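Local coordinates for anabena Tic22 (Anabaena sp., PDB 4EV1), which probably acts as a chaperone in protein transport, perhaps at the thylakoids, and belongs to the Tic22-like family, at residues Gln5-Lys10 and Gly191-Leu196; Gly86-Gln91 and Phe104-Val109; Gln174-Pro177 and Lys181-Ile184; Ala137-Phe140 and Gly145-Pro148. All coordinates share one frame; numbering follows the deposited sequence.

The four contacts fall into two groups. Contacts 1 and 2 lie nearer the centre of the chain and touch each other: Y89 of helix 85-94 packs on both I7 and L193. Contacts 3 and 4 sit farther out, with centres about 9 Å apart, and both reach the antiparallel pair of strands 134-139 and 183-188. Contact 1 is buried, has no hydrogen bond between its two helices and is mostly apolar. Contact 2 is partly buried and puts aromatic rings of a sheet against a helix. Contact 3 is mostly buried, but the exposed K176 adds a water bridge. Contact 4 is partly buried and differs from the others by direct backbone hydrogen bonds.

Contact 1 of 4, residues Gln5-Lys10 and Gly191-Leu196; sequences QQIKEK and GVLQTL
The helix that presses L193 and L196 against I7 carries a doubly gripped oxygen, G191 O. T195 N (3.1 Å) and T195 OG1 (3.2 Å) both donate to G191 O, from opposite faces of its plane. Across the contact itself there is no hydrogen bond. I7 carries the 5-10 side and splits its two branches between two leucines. Its CG2 meets L193 CD1 at 3.5 Å, tighter than usual for two carbons. The two side chains cross at about a right angle there. L193 reaches over because its CG stands anti to the backbone N (chi1 -178°). The other branch of I7 ends on the backbone of L196: I7 CD1 lies 3.6 Å from L196 O and 4.1 Å from L196 CB. L196 O is buried by this methyl and has no polar partner in the model. L2 touches both I7 and L196, and Y89 touches both I7 and L193. K10 NZ donates to N205 O and to V207 O, at the start of strand 207-210. This is apolar helix-to-helix packing, joining the N-terminal helix 4-11 to helix 189-198 late in the chain, with helix 85-94 against both.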
# COMPACT_ATOMS: atom_id res chain seq x y z
N GLN A 5 9.53 14.70 -3.67
CA GLN A 5 10.07 14.34 -2.37
C GLN A 5 8.99 14.34 -1.29
O GLN A 5 8.97 13.46 -0.43
CB GLN A 5 11.25 15.23 -1.96
CG GLN A 5 11.86 14.83 -0.60
CD GLN A 5 12.41 13.40 -0.57
OE1 GLN A 5 12.91 12.86 -1.59
NE2 GLN A 5 12.33 12.76 0.61
N GLN A 6 8.08 15.30 -1.34
CA GLN A 6 6.97 15.31 -0.39
C GLN A 6 6.05 14.10 -0.55
O GLN A 6 5.60 13.55 0.45
CB GLN A 6 6.14 16.59 -0.54
CG GLN A 6 6.88 17.81 -0.01
CD GLN A 6 6.16 19.12 -0.34
OE1 GLN A 6 5.75 19.34 -1.48
NE2 GLN A 6 6.02 19.98 0.65
N ILE A 7 5.73 13.73 -1.79
CA ILE A 7 4.90 12.57 -2.08
C ILE A 7 5.62 11.30 -1.58
O ILE A 7 5.00 10.48 -0.91
CB ILE A 7 4.56 12.46 -3.59
CG1 ILE A 7 3.66 13.63 -4.01
CG2 ILE A 7 3.88 11.18 -3.91
CD1 ILE A 7 3.18 13.57 -5.46
N LYS A 8 6.92 11.18 -1.85
CA LYS A 8 7.68 10.02 -1.36
C LYS A 8 7.60 9.90 0.17
O LYS A 8 7.37 8.82 0.68
CB LYS A 8 9.15 10.03 -1.84
CG LYS A 8 10.11 9.17 -1.00
CD LYS A 8 11.46 9.04 -1.61
CE LYS A 8 12.33 7.95 -0.95
NZ LYS A 8 12.47 8.11 0.54
N GLU A 9 7.73 11.01 0.89
CA GLU A 9 7.74 10.96 2.35
C GLU A 9 6.38 10.57 2.93
O GLU A 9 6.33 9.98 4.00
CB GLU A 9 8.16 12.29 2.95
CG GLU A 9 9.61 12.61 2.76
CD GLU A 9 9.95 14.05 3.18
OE1 GLU A 9 9.16 14.66 3.95
OE2 GLU A 9 11.00 14.56 2.72
N LYS A 10 5.29 10.92 2.23
CA LYS A 10 3.95 10.52 2.64
C LYS A 10 3.79 9.01 2.41
O LYS A 10 3.34 8.29 3.29
CB LYS A 10 2.86 11.29 1.87
CG LYS A 10 2.72 12.79 2.30
CD LYS A 10 1.51 13.40 1.68
CE LYS A 10 1.38 14.87 2.03
NZ LYS A 10 1.34 15.04 3.49
N GLY A 191 -5.53 6.15 -7.11
CA GLY A 191 -6.35 7.35 -7.23
C GLY A 191 -5.90 8.50 -6.33
O GLY A 191 -5.84 9.65 -6.77
N VAL A 192 -5.61 8.19 -5.07
CA VAL A 192 -5.04 9.15 -4.12
C VAL A 192 -3.72 9.67 -4.69
O VAL A 192 -3.51 10.88 -4.78
CB VAL A 192 -4.82 8.51 -2.76
CG1 VAL A 192 -3.95 9.40 -1.84
CG2 VAL A 192 -6.16 8.19 -2.09
N LEU A 193 -2.84 8.78 -5.11
CA LEU A 193 -1.53 9.23 -5.62
C LEU A 193 -1.68 10.23 -6.81
O LEU A 193 -1.01 11.27 -6.86
CB LEU A 193 -0.65 8.02 -5.96
CG LEU A 193 0.76 8.34 -6.46
CD1 LEU A 193 1.62 8.93 -5.34
CD2 LEU A 193 1.38 7.08 -7.03
N GLN A 194 -2.58 9.93 -7.74
CA GLN A 194 -2.78 10.80 -8.90
C GLN A 194 -3.34 12.17 -8.46
O GLN A 194 -2.95 13.22 -9.01
CB GLN A 194 -3.59 10.11 -10.02
CG GLN A 194 -5.09 10.08 -9.85
CD GLN A 194 -5.85 9.54 -11.07
OE1 GLN A 194 -5.52 9.86 -12.23
NE2 GLN A 194 -6.88 8.72 -10.81
N THR A 195 -4.19 12.17 -7.44
CA THR A 195 -4.61 13.45 -6.82
C THR A 195 -3.42 14.23 -6.24
O THR A 195 -3.29 15.45 -6.48
CB THR A 195 -5.65 13.27 -5.69
OG1 THR A 195 -6.81 12.60 -6.21
CG2 THR A 195 -6.02 14.65 -5.09
N LEU A 196 -2.57 13.55 -5.48
CA LEU A 196 -1.39 14.23 -4.89
C LEU A 196 -0.42 14.73 -5.99
O LEU A 196 0.27 15.73 -5.80
CB LEU A 196 -0.65 13.33 -3.91
CG LEU A 196 -1.42 12.74 -2.73
CD1 LEU A 196 -0.56 11.73 -2.01
CD2 LEU A 196 -1.85 13.82 -1.80

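Contact 2 of 4, residues Gly86-Gln91 and Phe104-Val109; sequences GVIYQQ and FAFKPV
This is an apolar helix-on-sheet contact, in which I88 and Q91 of helix 85-94 meet F104 and F106 of strand 102-107. The helix and strand axes approach to 11.5 Å and run roughly antiparallel, at 149°. I88 CG2 carries the contact. I88 CG2 sits over the centre of the F104 ring in a CH-pi contact, 3.7 Å from the centroid and 7° off the ring normal. The same methyl comes to the edge of the second ring, with I88 CG2 4.0 Å from F106 CZ. The first torsion of I88 directs CG2 toward the rings, on the far side of CB from the backbone N, while CG1 takes the place beside that N. Q91 reaches out with an extended chain, and Q91 NE2 lies at the edge of the first ring, 4.2 Å from F104 CZ. The amide and ring planes are 65° apart. F104 and F106, two residues apart, point from one face of an alpha/beta layer in which strand 102-107 is an outer strand beside strand 43-48. From strand 15-20, I16 touches both I88 and F106, and L18 touches F104. Putting an alanine in place of F104 would probably open a gap beneath I88 CG2 and leave the Q91 amide without its ring edge. In the sheet, F104 also packs on T45 and F106 on A47, both of strand 43-48.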
# COMPACT_ATOMS: atom_id res chain seq x y z
N GLY A 86 7.32 4.68 -0.52
CA GLY A 86 7.91 5.78 -1.30
C GLY A 86 9.19 5.45 -2.02
O GLY A 86 9.44 5.96 -3.11
N VAL A 87 9.97 4.52 -1.46
CA VAL A 87 11.17 4.04 -2.12
C VAL A 87 10.83 3.28 -3.40
O VAL A 87 11.44 3.47 -4.44
CB VAL A 87 11.98 3.14 -1.19
CG1 VAL A 87 13.19 2.55 -1.90
CG2 VAL A 87 12.44 3.95 0.06
N ILE A 88 9.83 2.41 -3.33
CA ILE A 88 9.34 1.73 -4.51
C ILE A 88 8.75 2.69 -5.53
O ILE A 88 9.05 2.58 -6.72
CB ILE A 88 8.32 0.63 -4.10
CG1 ILE A 88 9.01 -0.45 -3.25
CG2 ILE A 88 7.70 -0.02 -5.35
CD1 ILE A 88 8.06 -1.52 -2.75
N TYR A 89 7.89 3.61 -5.09
CA TYR A 89 7.35 4.66 -5.95
C TYR A 89 8.49 5.40 -6.70
O TYR A 89 8.52 5.47 -7.93
CB TYR A 89 6.58 5.68 -5.09
CG TYR A 89 6.10 6.91 -5.86
CD1 TYR A 89 5.11 6.82 -6.82
CD2 TYR A 89 6.67 8.16 -5.62
CE1 TYR A 89 4.68 7.96 -7.53
CE2 TYR A 89 6.27 9.29 -6.30
CZ TYR A 89 5.26 9.20 -7.25
OH TYR A 89 4.86 10.33 -7.92
N GLN A 90 9.46 5.89 -5.93
CA GLN A 90 10.59 6.62 -6.48
C GLN A 90 11.38 5.79 -7.47
O GLN A 90 11.69 6.25 -8.58
CB GLN A 90 11.48 7.13 -5.34
CG GLN A 90 12.71 7.90 -5.79
CD GLN A 90 13.58 8.28 -4.63
OE1 GLN A 90 14.27 7.43 -4.03
NE2 GLN A 90 13.54 9.54 -4.27
N GLN A 91 11.65 4.55 -7.12
CA GLN A 91 12.35 3.67 -8.02
C GLN A 91 11.59 3.51 -9.35
O GLN A 91 12.19 3.55 -10.44
CB GLN A 91 12.62 2.33 -7.38
CG GLN A 91 13.35 1.40 -8.32
CD GLN A 91 13.84 0.13 -7.70
OE1 GLN A 91 14.41 0.12 -6.61
NE2 GLN A 91 13.64 -0.97 -8.42
N PHE A 104 6.52 -4.12 -10.10
CA PHE A 104 5.96 -4.66 -8.87
C PHE A 104 4.44 -4.86 -9.02
O PHE A 104 3.71 -3.95 -9.48
CB PHE A 104 6.18 -3.69 -7.71
CG PHE A 104 7.59 -3.38 -7.41
CD1 PHE A 104 8.30 -2.48 -8.20
CD2 PHE A 104 8.23 -3.95 -6.30
CE1 PHE A 104 9.65 -2.18 -7.90
CE2 PHE A 104 9.53 -3.66 -6.01
CZ PHE A 104 10.26 -2.78 -6.81
N ALA A 105 3.96 -6.02 -8.60
CA ALA A 105 2.54 -6.30 -8.47
C ALA A 105 2.20 -6.24 -7.00
O ALA A 105 2.97 -6.80 -6.21
CB ALA A 105 2.23 -7.67 -9.03
N PHE A 106 1.16 -5.50 -6.61
CA PHE A 106 0.81 -5.32 -5.18
C PHE A 106 -0.40 -6.17 -4.74
O PHE A 106 -1.47 -6.08 -5.32
CB PHE A 106 0.54 -3.85 -4.85
CG PHE A 106 1.76 -2.97 -4.93
CD1 PHE A 106 2.24 -2.56 -6.16
CD2 PHE A 106 2.41 -2.54 -3.79
CE1 PHE A 106 3.35 -1.74 -6.24
CE2 PHE A 106 3.52 -1.73 -3.89
CZ PHE A 106 3.98 -1.35 -5.13
N LYS A 107 -0.21 -6.96 -3.69
CA LYS A 107 -1.27 -7.80 -3.09
C LYS A 107 -1.86 -7.14 -1.86
O LYS A 107 -1.18 -7.02 -0.81
CB LYS A 107 -0.69 -9.17 -2.71
CG LYS A 107 -1.65 -10.17 -2.02
CD LYS A 107 -2.87 -10.52 -2.84
CE LYS A 107 -3.76 -11.57 -2.14
NZ LYS A 107 -3.96 -11.22 -0.70
N PRO A 108 -3.13 -6.67 -1.99
CA PRO A 108 -3.77 -6.09 -0.82
C PRO A 108 -4.17 -7.19 0.16
O PRO A 108 -4.23 -8.35 -0.21
CB PRO A 108 -5.00 -5.39 -1.38
CG PRO A 108 -5.29 -6.03 -2.72
CD PRO A 108 -4.01 -6.74 -3.17
N VAL A 109 -4.44 -6.80 1.40
CA VAL A 109 -4.84 -7.76 2.45
C VAL A 109 -6.27 -8.19 2.18
O VAL A 109 -7.12 -7.35 1.91
CB VAL A 109 -4.71 -7.11 3.83
CG1 VAL A 109 -5.26 -8.05 4.94
CG2 VAL A 109 -3.26 -6.73 4.07

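Contact 3 of 4, residues Gln174-Pro177 and Lys181-Ile184; sequences QVKP and KADI
No ring faces or edges meet where V175 and K176 touch A182; the contact is made by methyls, a lysine chain and one peptide carbonyl. V175 CG1 rests on A182 CB at 3.9 Å. The first torsion of V175 (chi1 172°) turns CG1 to the side opposite its own amide nitrogen, and CG2 lies next to that nitrogen. V175 CG2 packs on V147 CG1, so the valine bridges two neighbours with its two branches. A182 CB is closely hemmed in. It packs on R139 O as well as against V175, and it also touches L172. K176 passes along the outer side of A182, with its chain bent at the last torsion. K176 NZ does not bond A182 O directly. A water joins them, accepting from K176 NZ at 2.7 Å and donating to A182 O at 2.8 Å. The water bridge is made by the exposed K176, whereas V175 and A182 are buried. Just beyond A182, D183 points away from the 174-177 side, and its OD2 forms a salt bridge with R139 NH2. The contact thus closes the short connection from helix 165-175 to strand 183-188, where I184 leans back on A168, Q169 and L172 of the helix and D183 pairs through its backbone with R139 of strand 134-139.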
# COMPACT_ATOMS: atom_id res chain seq x y z
N GLN A 174 -15.95 7.62 16.61
CA GLN A 174 -15.71 8.86 17.37
C GLN A 174 -16.47 10.07 16.81
O GLN A 174 -16.79 11.00 17.54
CB GLN A 174 -14.23 9.22 17.44
CG GLN A 174 -13.38 8.28 18.29
CD GLN A 174 -11.89 8.46 18.05
OE1 GLN A 174 -11.35 9.56 18.16
NE2 GLN A 174 -11.21 7.36 17.74
N VAL A 175 -16.74 10.05 15.51
CA VAL A 175 -17.38 11.17 14.81
C VAL A 175 -18.91 11.02 14.78
O VAL A 175 -19.64 12.02 14.71
CB VAL A 175 -16.82 11.28 13.36
CG1 VAL A 175 -17.59 12.32 12.55
CG2 VAL A 175 -15.35 11.61 13.38
N LYS A 176 -19.39 9.79 14.84
CA LYS A 176 -20.79 9.48 14.52
C LYS A 176 -21.83 10.09 15.49
O LYS A 176 -22.89 10.51 15.04
CB LYS A 176 -21.00 7.98 14.38
CG LYS A 176 -21.73 7.55 13.10
CD LYS A 176 -21.93 6.03 13.10
CE LYS A 176 -23.16 5.58 12.32
NZ LYS A 176 -22.82 5.03 10.98
N PRO A 177 -21.53 10.14 16.80
CA PRO A 177 -22.50 10.77 17.71
C PRO A 177 -22.92 12.19 17.26
O PRO A 177 -24.11 12.49 17.12
CB PRO A 177 -21.74 10.81 19.04
CG PRO A 177 -20.88 9.61 19.01
CD PRO A 177 -20.43 9.50 17.55
N LYS A 181 -24.72 11.18 10.08
CA LYS A 181 -24.56 10.84 8.66
C LYS A 181 -23.11 10.48 8.25
O LYS A 181 -22.85 10.18 7.08
CB LYS A 181 -25.05 12.00 7.80
CG LYS A 181 -26.58 12.20 7.85
CD LYS A 181 -27.03 13.59 7.43
CE LYS A 181 -27.69 13.63 6.05
NZ LYS A 181 -26.82 13.02 5.00
N ALA A 182 -22.17 10.54 9.20
CA ALA A 182 -20.75 10.22 8.90
C ALA A 182 -20.58 8.83 8.26
O ALA A 182 -21.32 7.90 8.55
CB ALA A 182 -19.88 10.34 10.15
N ASP A 183 -19.62 8.72 7.35
CA ASP A 183 -19.37 7.44 6.71
C ASP A 183 -17.90 7.26 6.35
O ASP A 183 -17.09 8.18 6.52
CB ASP A 183 -20.25 7.25 5.49
CG ASP A 183 -19.77 8.02 4.29
OD1 ASP A 183 -18.99 8.98 4.43
OD2 ASP A 183 -20.20 7.68 3.16
N ILE A 184 -17.59 6.07 5.86
CA ILE A 184 -16.25 5.78 5.36
C ILE A 184 -16.30 5.73 3.83
O ILE A 184 -17.06 4.94 3.29
CB ILE A 184 -15.75 4.42 5.88
CG1 ILE A 184 -15.80 4.38 7.40
CG2 ILE A 184 -14.30 4.17 5.36
CD1 ILE A 184 -15.44 3.01 8.02
O HOH W 1 -23.81 7.10 9.65

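Contact 4 of 4, residues Ala137-Phe140 and Gly145-Pro148; sequences AVRF and GYVP
R139 and Y146 face each other in a single beta bridge, a non-hydrogen-bonded pair of antiparallel type, which closes a chain reversal after strand 134-139. A backbone bond lies on each side of the pair. F140 N donates to G145 O at 3.1 Å, almost straight along the C=O axis. V147 N donates to V138 O, also at 3.1 Å, but tilted 28° from the carbonyl plane. The side chains of R139 and Y146 lie side by side and point the same way. R139 CG touches Y146 CE1 at 3.8 Å, and the guanidinium and ring planes are only 24° apart. Their polar ends go to strand 183-188, R139 to D183 and Y146 OH to Q185. A137 CB also meets the tyrosine ring, approaching Y146 CD1 at 3.9 Å. On the other flank F140 and V147 cross at about a right angle. V147 CG2 stands over the centre of the F140 ring in a CH-pi contact, 3.5 Å from the centroid. It is placed there by a first torsion that sets CG2 anti to the carbonyl carbon and CG1 anti to the backbone N (chi1 174°). P148 CD comes near the same ring. Replacing F140 by an alanine would probably leave V147 CG2 and P148 CD without the ring they pack against. V138 CG1 supports V147 CG2 from the strand side. V138 O accepts a second hydrogen bond, from a water at 2.9 Å, and that water also donates to V147 O at 2.6 Å.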
# COMPACT_ATOMS: atom_id res chain seq x y z
N ALA A 137 -11.36 6.49 4.13
CA ALA A 137 -11.30 7.83 4.68
C ALA A 137 -12.66 8.16 5.26
O ALA A 137 -13.71 7.91 4.62
CB ALA A 137 -10.91 8.84 3.58
N VAL A 138 -12.65 8.70 6.48
CA VAL A 138 -13.88 9.04 7.16
C VAL A 138 -14.37 10.42 6.74
O VAL A 138 -13.59 11.35 6.67
CB VAL A 138 -13.69 8.98 8.67
CG1 VAL A 138 -14.96 9.50 9.43
CG2 VAL A 138 -13.37 7.54 9.04
N ARG A 139 -15.67 10.52 6.47
CA ARG A 139 -16.25 11.79 6.05
C ARG A 139 -17.35 12.14 6.99
O ARG A 139 -18.00 11.26 7.55
CB ARG A 139 -16.84 11.70 4.65
CG ARG A 139 -15.89 11.23 3.58
CD ARG A 139 -16.56 11.30 2.24
NE ARG A 139 -17.52 10.22 2.03
CZ ARG A 139 -18.01 9.87 0.84
NH1 ARG A 139 -17.64 10.50 -0.27
NH2 ARG A 139 -18.88 8.86 0.77
N PHE A 140 -17.56 13.44 7.17
CA PHE A 140 -18.68 13.93 7.98
C PHE A 140 -20.04 13.45 7.40
O PHE A 140 -20.99 13.17 8.16
CB PHE A 140 -18.64 15.46 8.07
CG PHE A 140 -17.50 16.00 8.91
CD1 PHE A 140 -17.51 15.83 10.30
CD2 PHE A 140 -16.43 16.64 8.34
CE1 PHE A 140 -16.45 16.29 11.08
CE2 PHE A 140 -15.38 17.10 9.11
CZ PHE A 140 -15.39 16.94 10.48
N GLY A 145 -16.92 17.02 3.95
CA GLY A 145 -15.46 16.94 3.90
C GLY A 145 -14.89 15.78 4.69
O GLY A 145 -15.61 15.08 5.40
N TYR A 146 -13.58 15.59 4.56
CA TYR A 146 -12.85 14.56 5.29
C TYR A 146 -12.60 15.05 6.71
O TYR A 146 -12.20 16.20 6.89
CB TYR A 146 -11.52 14.24 4.59
CG TYR A 146 -11.82 13.74 3.24
CD1 TYR A 146 -12.25 12.45 3.06
CD2 TYR A 146 -11.77 14.58 2.13
CE1 TYR A 146 -12.58 11.98 1.83
CE2 TYR A 146 -12.12 14.12 0.88
CZ TYR A 146 -12.53 12.82 0.74
OH TYR A 146 -12.88 12.33 -0.49
N VAL A 147 -12.83 14.17 7.67
CA VAL A 147 -12.63 14.44 9.09
C VAL A 147 -11.14 14.45 9.40
O VAL A 147 -10.46 13.46 9.11
CB VAL A 147 -13.32 13.37 10.01
CG1 VAL A 147 -12.98 13.60 11.47
CG2 VAL A 147 -14.82 13.36 9.82
N PRO A 148 -10.63 15.56 9.95
CA PRO A 148 -9.25 15.62 10.42
C PRO A 148 -9.08 15.09 11.83
O PRO A 148 -10.06 14.92 12.56
CB PRO A 148 -8.91 17.12 10.37
CG PRO A 148 -10.19 17.84 9.97
CD PRO A 148 -11.30 16.87 10.06
O HOH W 2 -10.76 11.62 7.33